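Side-chain contacts in iron-regulated ABC transporter siderophore-binding protein SirA (PDB 3MWF), which binds ferric staphyloferrin B and probably delivers it to an ABC transporter for iron uptake: residues A[72-77]-A[92-97]; A[87-92]-A[99-104]. All coordinates share one frame; numbering follows the deposited sequence. Where two conformers were deposited one is given.

Contact 1: A[72-77]-A[92-97]; sequences PAPNLE and VRNEKV. With SE8 (5-[(2-{[(3S)-5-{[(2S)-2-amino-2-carboxyethyl]amino}-3-carboxy-3-hydroxy-5-oxopentanoyl]amino}ethyl)amino]-2,5-dioxopentanoic acid), chain C.
Pro72 and Arg93 bring their backbones to 5.7 Å between CA atoms, where the loop leading into the short strand 73-74 passes the helix that starts at Lys91. Their carbonyls are joined through a water, which donates to Pro72 O at 2.8 Å and also to Arg93 O. A second touch is a van der Waals one: the side chains of Pro74 and Asn94 cross obliquely, with Pro74 CG 3.8 Å from Asn94 ND2. The amide oxygen, Asn94 OD1, reaches back to accept from the backbone N of Ser90, the N-cap residue at the end of strand 86-90.

Arg93 carries the chemistry. Its CG is anti to the carbonyl carbon (chi1 -55°) and the chain bends at chi2, after which it runs out past Pro72 to the bound siderophore. There the guanidinium uses both terminal nitrogens. NH2 donates to the ligand oxygen O26 at 2.7 Å, close to straight at 160°; NH1 donates to O29 at 3.0 Å and more weakly to O20, with an angle of 131°. Ligand atom C12 sits over one face of the group, whereas C7 lies in its plane, beyond the edge. The remaining nitrogen, NE, is salt-bridged to Glu71, which should steady the group's rotation. Pro72 CG comes 3.5 Å from ligand oxygen O19, and Val92 lays CG2 against C15 of the siderophore, also at 3.5 Å.

With the ferric ion about 4 Å from its side chain, Arg93 donates to three oxygens of the chelate, and its positive charge probably favours binding of the carboxylate-rich siderophore, while Glu71 would partly balance that charge.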
ATOM      1  N   PRO A  72      14.072   1.015   3.666  1.00 14.93           N
ATOM      2  CA  PRO A  72      14.317   1.482   5.040  1.00 16.55           C
ATOM      3  C   PRO A  72      15.534   2.400   5.205  1.00 16.51           C
ATOM      4  O   PRO A  72      15.646   3.073   6.232  1.00 17.92           O
ATOM      5  CB  PRO A  72      14.581   0.187   5.795  1.00 16.92           C
ATOM      6  CG  PRO A  72      13.763  -0.828   5.037  1.00 17.10           C
ATOM      7  CD  PRO A  72      14.000  -0.456   3.609  1.00 15.52           C
ATOM      8  N   ALA A  73      16.444   2.411   4.234  1.00 17.07           N
ATOM      9  CA  ALA A  73      17.682   3.216   4.345  1.00 16.94           C
ATOM     10  C   ALA A  73      18.353   3.404   3.008  1.00 16.70           C
ATOM     11  O   ALA A  73      19.384   2.757   2.711  1.00 16.76           O
ATOM     12  CB  ALA A  73      18.656   2.578   5.360  1.00 18.09           C
ATOM     13  N   PRO A  74      17.789   4.287   2.180  1.00 15.90           N
ATOM     14  CA  PRO A  74      18.339   4.497   0.835  1.00 16.23           C
ATOM     15  C   PRO A  74      19.731   5.131   0.874  1.00 16.64           C
ATOM     16  O   PRO A  74      20.121   5.750   1.876  1.00 16.18           O
ATOM     17  CB  PRO A  74      17.334   5.455   0.190  1.00 16.42           C
ATOM     18  CG  PRO A  74      16.677   6.142   1.337  1.00 16.65           C
ATOM     19  CD  PRO A  74      16.535   5.044   2.367  1.00 16.37           C
ATOM     20  N   ASN A  75      20.486   4.883  -0.192  1.00 16.34           N
ATOM     21  CA  ASN A  75      21.881   5.318  -0.260  1.00 16.57           C
ATOM     22  C   ASN A  75      21.941   6.733  -0.807  1.00 16.36           C
ATOM     23  O   ASN A  75      21.709   6.962  -2.002  1.00 16.28           O
ATOM     24  CB  ASN A  75      22.675   4.345  -1.146  1.00 17.33           C
ATOM     25  CG  ASN A  75      24.144   4.655  -1.162  1.00 20.28           C
ATOM     26  OD1 ASN A  75      24.517   5.771  -1.473  1.00 21.83           O
ATOM     27  ND2 ASN A  75      24.990   3.674  -0.831  1.00 26.38           N
ATOM     28  N   LEU A  76      22.206   7.693   0.090  1.00 17.51           N
ATOM     29  CA  LEU A  76      22.205   9.105  -0.292  1.00 18.64           C
ATOM     30  C   LEU A  76      23.253   9.459  -1.354  1.00 19.07           C
ATOM     31  O   LEU A  76      23.041  10.361  -2.175  1.00 19.51           O
ATOM     32  CB  LEU A  76      22.416   9.990   0.946  1.00 19.12           C
ATOM     33  CG  LEU A  76      21.207  10.495   1.738  1.00 23.99           C
ATOM     34  CD1 LEU A  76      20.011   9.539   1.762  1.00 26.15           C
ATOM     35  CD2 LEU A  76      21.733  10.806   3.168  1.00 26.37           C
ATOM     36  N   GLU A  77      24.393   8.771  -1.325  1.00 20.56           N
ATOM     37  CA  GLU A  77      25.396   8.971  -2.385  1.00 20.70           C
ATOM     38  C   GLU A  77      24.862   8.593  -3.765  1.00 20.32           C
ATOM     39  O   GLU A  77      25.041   9.320  -4.722  1.00 20.33           O
ATOM     40  CB  GLU A  77      26.685   8.209  -2.090  1.00 21.58           C
ATOM     41  CG  GLU A  77      27.795   8.544  -3.080  1.00 27.13           C
ATOM     42  CD  GLU A  77      28.997   7.637  -2.929  1.00 32.15           C
ATOM     43  OE1 GLU A  77      29.104   6.982  -1.863  1.00 34.35           O
ATOM     44  OE2 GLU A  77      29.821   7.576  -3.881  1.00 35.12           O
ATOM     45  N   VAL A  92       7.697   8.419   7.409  1.00 14.74           N
ATOM     46  CA  VAL A  92       7.943   7.141   8.044  1.00 14.93           C
ATOM     47  C   VAL A  92       9.333   6.532   7.723  1.00 14.83           C
ATOM     48  O   VAL A  92      10.006   6.007   8.615  1.00 15.48           O
ATOM     49  CB  VAL A  92       6.779   6.147   7.825  1.00 16.04           C
ATOM     50  CG1 VAL A  92       6.648   5.759   6.364  1.00 16.61           C
ATOM     51  CG2 VAL A  92       7.002   4.943   8.712  1.00 17.53           C
ATOM     52  N   ARG A  93       9.773   6.614   6.472  1.00 13.54           N
ATOM     53  CA  ARG A  93      11.076   6.047   6.131  1.00 13.30           C
ATOM     54  C   ARG A  93      12.229   7.022   6.336  1.00 12.75           C
ATOM     55  O   ARG A  93      13.310   6.611   6.745  1.00 13.67           O
ATOM     56  CB  ARG A  93      11.120   5.596   4.673  1.00 11.68           C
ATOM     57  CG  ARG A  93      10.006   4.609   4.253  1.00 13.76           C
ATOM     58  CD  ARG A  93      10.010   3.373   5.084  1.00 13.43           C
ATOM     59  NE  ARG A  93       9.031   2.447   4.527  1.00 11.11           N
ATOM     60  CZ  ARG A  93       8.521   1.418   5.186  1.00 12.34           C
ATOM     61  NH1 ARG A  93       8.873   1.185   6.444  1.00 15.01           N
ATOM     62  NH2 ARG A  93       7.651   0.618   4.572  1.00 10.73           N
ATOM     63  N   ASN A  94      11.983   8.293   6.038  1.00 13.02           N
ATOM     64  CA  ASN A  94      13.115   9.201   5.800  1.00 12.70           C
ATOM     65  C   ASN A  94      13.145  10.420   6.714  1.00 14.28           C
ATOM     66  O   ASN A  94      13.921  11.343   6.459  1.00 14.62           O
ATOM     67  CB  ASN A  94      13.117   9.716   4.349  1.00 13.31           C
ATOM     68  CG  ASN A  94      12.873   8.608   3.314  1.00 13.05           C
ATOM     69  OD1 ASN A  94      11.911   8.679   2.542  1.00 13.08           O
ATOM     70  ND2 ASN A  94      13.771   7.609   3.267  1.00 14.22           N
ATOM     71  N   GLU A  95      12.360  10.431   7.789  1.00 14.71           N
ATOM     72  CA  GLU A  95      12.302  11.673   8.595  1.00 16.25           C
ATOM     73  C   GLU A  95      13.704  12.115   9.012  1.00 16.76           C
ATOM     74  O   GLU A  95      14.019  13.306   8.928  1.00 15.97           O
ATOM     75  CB  GLU A  95      11.444  11.499   9.847  1.00 17.02           C
ATOM     76  CG  GLU A  95      11.325  12.804  10.659  1.00 21.32           C
ATOM     77  CD  GLU A  95      10.298  12.705  11.761  1.00 29.59           C
ATOM     78  OE1 GLU A  95       9.756  11.596  11.970  1.00 30.93           O
ATOM     79  OE2 GLU A  95      10.034  13.732  12.425  1.00 31.22           O
ATOM     80  N   LYS A  96      14.532  11.153   9.435  1.00 17.69           N
ATOM     81  CA  LYS A  96      15.841  11.473  10.010  1.00 19.47           C
ATOM     82  C   LYS A  96      16.873  11.962   8.985  1.00 19.00           C
ATOM     83  O   LYS A  96      17.853  12.600   9.360  1.00 19.33           O
ATOM     84  CB  LYS A  96      16.374  10.288  10.835  1.00 21.46           C
ATOM     85  CG  LYS A  96      15.651  10.097  12.176  1.00 25.90           C
ATOM     86  CD  LYS A  96      16.393   9.092  13.068  1.00 33.56           C
ATOM     87  CE  LYS A  96      16.051   9.264  14.552  1.00 37.16           C
ATOM     88  NZ  LYS A  96      14.634   8.871  14.870  1.00 39.46           N
ATOM     89  N   VAL A  97      16.658  11.668   7.702  1.00 17.30           N
ATOM     90  CA  VAL A  97      17.561  12.127   6.660  1.00 17.23           C
ATOM     91  C   VAL A  97      16.943  13.207   5.752  1.00 15.80           C
ATOM     92  O   VAL A  97      17.491  13.511   4.705  1.00 15.48           O
ATOM     93  CB  VAL A  97      18.071  10.954   5.793  1.00 18.11           C
ATOM     94  CG1 VAL A  97      18.723   9.912   6.683  1.00 19.95           C
ATOM     95  CG2 VAL A  97      16.913  10.339   4.988  1.00 17.61           C
TER
HETATM   96  C1  SE8 C   1      10.025  -2.874   6.801  1.00 15.32           C
HETATM   97  C2  SE8 C   1       9.486  -4.276   6.734  1.00 15.19           C
HETATM   98  C3  SE8 C   1       9.381  -4.747   5.292  1.00 12.64           C
HETATM   99  N4  SE8 C   1       8.391  -4.001   4.522  1.00 12.67           N
HETATM  100  C5  SE8 C   1       7.149  -4.420   4.391  1.00 14.42           C
HETATM  101  C6  SE8 C   1       6.184  -3.480   3.712  1.00 12.23           C
HETATM  102  C7  SE8 C   1       5.624  -2.463   4.708  1.00 13.83           C
HETATM  103  C8  SE8 C   1       4.791  -1.435   3.921  1.00 12.42           C
HETATM  104  C9  SE8 C   1       3.981  -0.478   4.793  1.00 12.89           C
HETATM  105  N10 SE8 C   1       4.511  -0.087   5.950  1.00 12.42           N
HETATM  106  C11 SE8 C   1       3.773   0.845   6.772  1.00 16.54           C
HETATM  107  C12 SE8 C   1       4.554   2.133   6.967  1.00 22.20           C
HETATM  108  N13 SE8 C   1       4.082   2.894   8.116  1.00 28.35           N
HETATM  109  C14 SE8 C   1       4.471   2.658   9.404  1.00 30.94           C
HETATM  110  C15 SE8 C   1       5.719   1.870   9.670  1.00 31.51           C
HETATM  111  C16 SE8 C   1       5.250   0.446   9.509  1.00 27.47           C
HETATM  112  C17 SE8 C   1       6.264  -0.523   8.988  1.00 23.01           C
HETATM  113  C18 SE8 C   1       6.461  -1.675   9.854  1.00 22.62           C
HETATM  114  O19 SE8 C   1      11.252  -2.694   6.587  1.00 14.72           O
HETATM  115  O20 SE8 C   1       9.242  -1.955   7.115  1.00 13.74           O
HETATM  116  N21 SE8 C   1       8.167  -4.314   7.395  1.00 13.76           N
HETATM  117  O22 SE8 C   1       6.747  -5.498   4.784  1.00 14.01           O
HETATM  118  C23 SE8 C   1       4.811  -3.170   5.778  1.00 13.21           C
HETATM  119  O24 SE8 C   1       3.661  -3.591   5.502  1.00 13.16           O
HETATM  120  O25 SE8 C   1       5.292  -3.312   6.931  1.00 12.77           O
HETATM  121  O26 SE8 C   1       6.723  -1.836   5.392  1.00 13.11           O
HETATM  122  O27 SE8 C   1       2.886  -0.086   4.402  1.00 12.69           O
HETATM  123  O28 SE8 C   1       3.827   3.037  10.366  1.00 37.49           O
HETATM  124  O29 SE8 C   1       6.775  -0.434   7.867  1.00 16.88           O
HETATM  125  O30 SE8 C   1       6.865  -2.716   9.348  1.00 16.43           O
HETATM  126  O31 SE8 C   1       6.175  -1.602  11.076  1.00 27.30           O
HETATM  127  O   HOH W   1      13.374   3.999   7.645  1.00 19.34           O

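Contact 2: A[87-92]-A[99-104]; sequences IVASKV and DQLSKI. With SE8 (5-[(2-{[(3S)-5-{[(2S)-2-amino-2-carboxyethyl]amino}-3-carboxy-3-hydroxy-5-oxopentanoyl]amino}ethyl)amino]-2,5-dioxopentanoic acid), chain C.
Ile87 and Leu101 meet side chain to side chain where strand 87-90 runs beneath helix 99-104, the two axes 9.8 Å apart and almost antiparallel at 173°. Leu101 divides its branches between two strand residues. One methyl, CD1, rests 3.9 Å from CB of Ala89; the other, CD2, faces CG2 of Ile87 at 4.2 Å. Because Ile87 and Ala89 are two apart in an extended strand, both point to the same side of the sheet, and a single leucine can cover the two.

The longer arm of Ile87 reaches farther along the helix. Its CG1 is anti to the carbonyl carbon (chi1 -61°) and CD1 continues in an extended course, which carries the terminal methyl up to the helix backbone, 3.6 Å from Leu101 O. That oxygen already accepts the backbone N of Ile104, so the methyl packs beside an occupied acceptor. The same CD1 comes within 4.1 Å of CB of Ile104. Here the two isoleucine side chains stand roughly at right angles, with the methyl of one set against the branch point of the other.

Around this apolar patch, Ile79 of helix 76-81 touches both Ile87 and Leu101, and Thr107 of the next strand touches Ile87, Ala89 and Leu101. The strand ends at Ser90, an N-cap whose OG accepts from the backbone N of Arg93. Strand 86-90, helix 98-104 and the parallel neighbouring strand 107-110 together form a beta-alpha-beta crossover, with this hydrophobic seam fastening the connecting helix to one face of the sheet, as in the Rossmann-like lobes of siderophore-binding proteins.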
ATOM      1  N   ILE A  87      13.008  14.800  -5.242  1.00 15.04           N
ATOM      2  CA  ILE A  87      13.027  13.551  -4.476  1.00 14.93           C
ATOM      3  C   ILE A  87      11.679  13.413  -3.790  1.00 14.99           C
ATOM      4  O   ILE A  87      11.197  14.366  -3.189  1.00 14.88           O
ATOM      5  CB  ILE A  87      14.173  13.530  -3.445  1.00 14.61           C
ATOM      6  CG1 ILE A  87      15.514  13.658  -4.189  1.00 14.83           C
ATOM      7  CG2 ILE A  87      14.109  12.254  -2.529  1.00 14.50           C
ATOM      8  CD1 ILE A  87      16.671  14.042  -3.262  1.00 14.37           C
ATOM      9  N   VAL A  88      11.064  12.226  -3.882  1.00 14.65           N
ATOM     10  CA  VAL A  88       9.800  11.990  -3.175  1.00 14.86           C
ATOM     11  C   VAL A  88      10.095  11.021  -2.012  1.00 14.78           C
ATOM     12  O   VAL A  88      10.543   9.877  -2.220  1.00 14.52           O
ATOM     13  CB  VAL A  88       8.682  11.388  -4.103  1.00 15.10           C
ATOM     14  CG1 VAL A  88       7.380  11.160  -3.327  1.00 15.56           C
ATOM     15  CG2 VAL A  88       8.402  12.308  -5.301  1.00 16.87           C
ATOM     16  N   ALA A  89       9.857  11.503  -0.794  1.00 13.38           N
ATOM     17  CA  ALA A  89      10.249  10.809   0.430  1.00 13.12           C
ATOM     18  C   ALA A  89       8.995  10.612   1.267  1.00 12.65           C
ATOM     19  O   ALA A  89       7.923  11.069   0.874  1.00 12.70           O
ATOM     20  CB  ALA A  89      11.271  11.645   1.229  1.00 13.92           C
ATOM     21  N   SER A  90       9.156   9.916   2.387  1.00 12.67           N
ATOM     22  CA  SER A  90       8.082   9.769   3.382  1.00 12.70           C
ATOM     23  C   SER A  90       8.650  10.072   4.769  1.00 13.61           C
ATOM     24  O   SER A  90       9.844   9.839   5.034  1.00 13.22           O
ATOM     25  CB  SER A  90       7.499   8.338   3.339  1.00 11.83           C
ATOM     26  OG  SER A  90       8.444   7.369   3.789  1.00 11.40           O
ATOM     27  N   LYS A  91       7.797  10.558   5.666  1.00 13.47           N
ATOM     28  CA  LYS A  91       8.226  10.778   7.045  1.00 15.74           C
ATOM     29  C   LYS A  91       8.539   9.422   7.674  1.00 15.14           C
ATOM     30  O   LYS A  91       9.555   9.247   8.346  1.00 15.17           O
ATOM     31  CB  LYS A  91       7.141  11.552   7.821  1.00 15.75           C
ATOM     32  CG  LYS A  91       7.509  11.966   9.252  1.00 23.04           C
ATOM     33  CD  LYS A  91       6.666  13.188   9.616  1.00 26.59           C
ATOM     34  CE  LYS A  91       5.873  13.006  10.911  1.00 33.24           C
ATOM     35  NZ  LYS A  91       6.750  13.045  12.137  1.00 33.25           N
ATOM     36  N   VAL A  92       7.697   8.419   7.409  1.00 14.74           N
ATOM     37  CA  VAL A  92       7.943   7.141   8.044  1.00 14.93           C
ATOM     38  C   VAL A  92       9.333   6.532   7.723  1.00 14.83           C
ATOM     39  O   VAL A  92      10.006   6.007   8.615  1.00 15.48           O
ATOM     40  CB  VAL A  92       6.779   6.147   7.825  1.00 16.04           C
ATOM     41  CG1 VAL A  92       6.648   5.759   6.364  1.00 16.61           C
ATOM     42  CG2 VAL A  92       7.002   4.943   8.712  1.00 17.53           C
ATOM     43  N   ASP A  99      16.712  16.425   5.922  1.00 14.13           N
ATOM     44  CA  ASP A  99      17.583  17.590   5.647  1.00 14.55           C
ATOM     45  C   ASP A  99      18.692  17.219   4.649  1.00 15.20           C
ATOM     46  O   ASP A  99      19.051  18.045   3.780  1.00 15.18           O
ATOM     47  CB  ASP A  99      18.236  18.146   6.913  1.00 14.37           C
ATOM     48  CG  ASP A  99      17.253  18.761   7.904  1.00 14.07           C
ATOM     49  OD1 ASP A  99      16.034  18.886   7.631  1.00 16.20           O
ATOM     50  OD2 ASP A  99      17.729  19.078   9.014  1.00 13.35           O
ATOM     51  N   GLN A 100      19.213  15.998   4.781  0.50 15.49           N
ATOM     52  CA  GLN A 100      20.265  15.506   3.894  0.50 16.05           C
ATOM     53  C   GLN A 100      19.727  15.338   2.468  0.50 15.90           C
ATOM     54  O   GLN A 100      20.405  15.666   1.496  0.50 15.56           O
ATOM     55  CB  GLN A 100      20.861  14.199   4.433  0.50 16.25           C
ATOM     56  CG  GLN A 100      21.594  14.367   5.779  0.50 18.53           C
ATOM     57  CD  GLN A 100      22.018  13.060   6.432  0.50 22.47           C
ATOM     58  OE1 GLN A 100      23.103  12.539   6.160  0.50 26.40           O
ATOM     59  NE2 GLN A 100      21.182  12.543   7.334  0.50 24.10           N
ATOM     60  N   LEU A 101      18.492  14.844   2.355  1.00 15.36           N
ATOM     61  CA  LEU A 101      17.818  14.736   1.068  1.00 15.12           C
ATOM     62  C   LEU A 101      17.621  16.116   0.441  1.00 15.82           C
ATOM     63  O   LEU A 101      17.878  16.294  -0.751  1.00 15.28           O
ATOM     64  CB  LEU A 101      16.464  14.030   1.187  1.00 14.80           C
ATOM     65  CG  LEU A 101      16.545  12.539   1.498  1.00 13.92           C
ATOM     66  CD1 LEU A 101      15.135  12.048   1.807  1.00 13.81           C
ATOM     67  CD2 LEU A 101      17.157  11.724   0.329  1.00 14.54           C
ATOM     68  N   SER A 102      17.196  17.085   1.262  1.00 15.67           N
ATOM     69  CA  SER A 102      16.965  18.454   0.786  1.00 16.87           C
ATOM     70  C   SER A 102      18.245  19.119   0.301  1.00 17.19           C
ATOM     71  O   SER A 102      18.192  19.994  -0.552  1.00 17.42           O
ATOM     72  CB  SER A 102      16.313  19.328   1.882  1.00 17.32           C
ATOM     73  OG  SER A 102      14.997  18.848   2.146  1.00 20.59           O
ATOM     74  N   LYS A 103      19.389  18.700   0.823  1.00 18.43           N
ATOM     75  CA  LYS A 103      20.674  19.254   0.338  1.00 18.80           C
ATOM     76  C   LYS A 103      21.012  18.771  -1.069  1.00 19.30           C
ATOM     77  O   LYS A 103      21.745  19.414  -1.821  1.00 20.57           O
ATOM     78  CB  LYS A 103      21.809  18.954   1.300  1.00 19.28           C
ATOM     79  CG  LYS A 103      21.726  19.753   2.593  1.00 21.35           C
ATOM     80  CD  LYS A 103      22.750  19.299   3.608  1.00 25.36           C
ATOM     81  CE  LYS A 103      24.180  19.523   3.133  1.00 25.72           C
ATOM     82  NZ  LYS A 103      25.117  18.940   4.154  1.00 25.22           N
ATOM     83  N   ILE A 104      20.467  17.622  -1.441  1.00 18.03           N
ATOM     84  CA  ILE A 104      20.643  17.094  -2.794  1.00 17.97           C
ATOM     85  C   ILE A 104      19.715  17.722  -3.824  1.00 18.02           C
ATOM     86  O   ILE A 104      20.149  18.148  -4.908  1.00 19.23           O
ATOM     87  CB  ILE A 104      20.491  15.529  -2.786  1.00 17.20           C
ATOM     88  CG1 ILE A 104      21.470  14.899  -1.778  1.00 16.95           C
ATOM     89  CG2 ILE A 104      20.596  14.961  -4.227  1.00 19.04           C
ATOM     90  CD1 ILE A 104      21.254  13.401  -1.527  1.00 19.78           C
TER
HETATM   91  C1  SE8 C   1      10.025  -2.874   6.801  1.00 15.32           C
HETATM   92  C2  SE8 C   1       9.486  -4.276   6.734  1.00 15.19           C
HETATM   93  C3  SE8 C   1       9.381  -4.747   5.292  1.00 12.64           C
HETATM   94  N4  SE8 C   1       8.391  -4.001   4.522  1.00 12.67           N
HETATM   95  C5  SE8 C   1       7.149  -4.420   4.391  1.00 14.42           C
HETATM   96  C6  SE8 C   1       6.184  -3.480   3.712  1.00 12.23           C
HETATM   97  C7  SE8 C   1       5.624  -2.463   4.708  1.00 13.83           C
HETATM   98  C8  SE8 C   1       4.791  -1.435   3.921  1.00 12.42           C
HETATM   99  C9  SE8 C   1       3.981  -0.478   4.793  1.00 12.89           C
HETATM  100  N10 SE8 C   1       4.511  -0.087   5.950  1.00 12.42           N
HETATM  101  C11 SE8 C   1       3.773   0.845   6.772  1.00 16.54           C
HETATM  102  C12 SE8 C   1       4.554   2.133   6.967  1.00 22.20           C
HETATM  103  N13 SE8 C   1       4.082   2.894   8.116  1.00 28.35           N
HETATM  104  C14 SE8 C   1       4.471   2.658   9.404  1.00 30.94           C
HETATM  105  C15 SE8 C   1       5.719   1.870   9.670  1.00 31.51           C
HETATM  106  C16 SE8 C   1       5.250   0.446   9.509  1.00 27.47           C
HETATM  107  C17 SE8 C   1       6.264  -0.523   8.988  1.00 23.01           C
HETATM  108  C18 SE8 C   1       6.461  -1.675   9.854  1.00 22.62           C
HETATM  109  O19 SE8 C   1      11.252  -2.694   6.587  1.00 14.72           O
HETATM  110  O20 SE8 C   1       9.242  -1.955   7.115  1.00 13.74           O
HETATM  111  N21 SE8 C   1       8.167  -4.314   7.395  1.00 13.76           N
HETATM  112  O22 SE8 C   1       6.747  -5.498   4.784  1.00 14.01           O
HETATM  113  C23 SE8 C   1       4.811  -3.170   5.778  1.00 13.21           C
HETATM  114  O24 SE8 C   1       3.661  -3.591   5.502  1.00 13.16           O
HETATM  115  O25 SE8 C   1       5.292  -3.312   6.931  1.00 12.77           O
HETATM  116  O26 SE8 C   1       6.723  -1.836   5.392  1.00 13.11           O
HETATM  117  O27 SE8 C   1       2.886  -0.086   4.402  1.00 12.69           O
HETATM  118  O28 SE8 C   1       3.827   3.037  10.366  1.00 37.49           O
HETATM  119  O29 SE8 C   1       6.775  -0.434   7.867  1.00 16.88           O
HETATM  120  O30 SE8 C   1       6.865  -2.716   9.348  1.00 16.43           O
HETATM  121  O31 SE8 C   1       6.175  -1.602  11.076  1.00 27.30           O

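Contacts 1 and 2 lie on the same side of the chain's centre, their own centres about 7 Å apart, and both belong to the lobe built on the mixed sheet that contains strands 73-74 and 86-90. Along the chain their segments alternate: 72-77, 87-92, 92-97, 99-104, with Val92 shared. Helix 91-94 therefore serves both. The two contacts also touch directly, Leu76 CD1 of contact 1 lying 3.9 Å from Leu101 CD2 of contact 2, and Asn94 resting against Ala89. In this lobe a hydrophobic interior holds helix to sheet, while Pro72 and the start of helix 91-94, just past the end of strand 86-90, meet the siderophore.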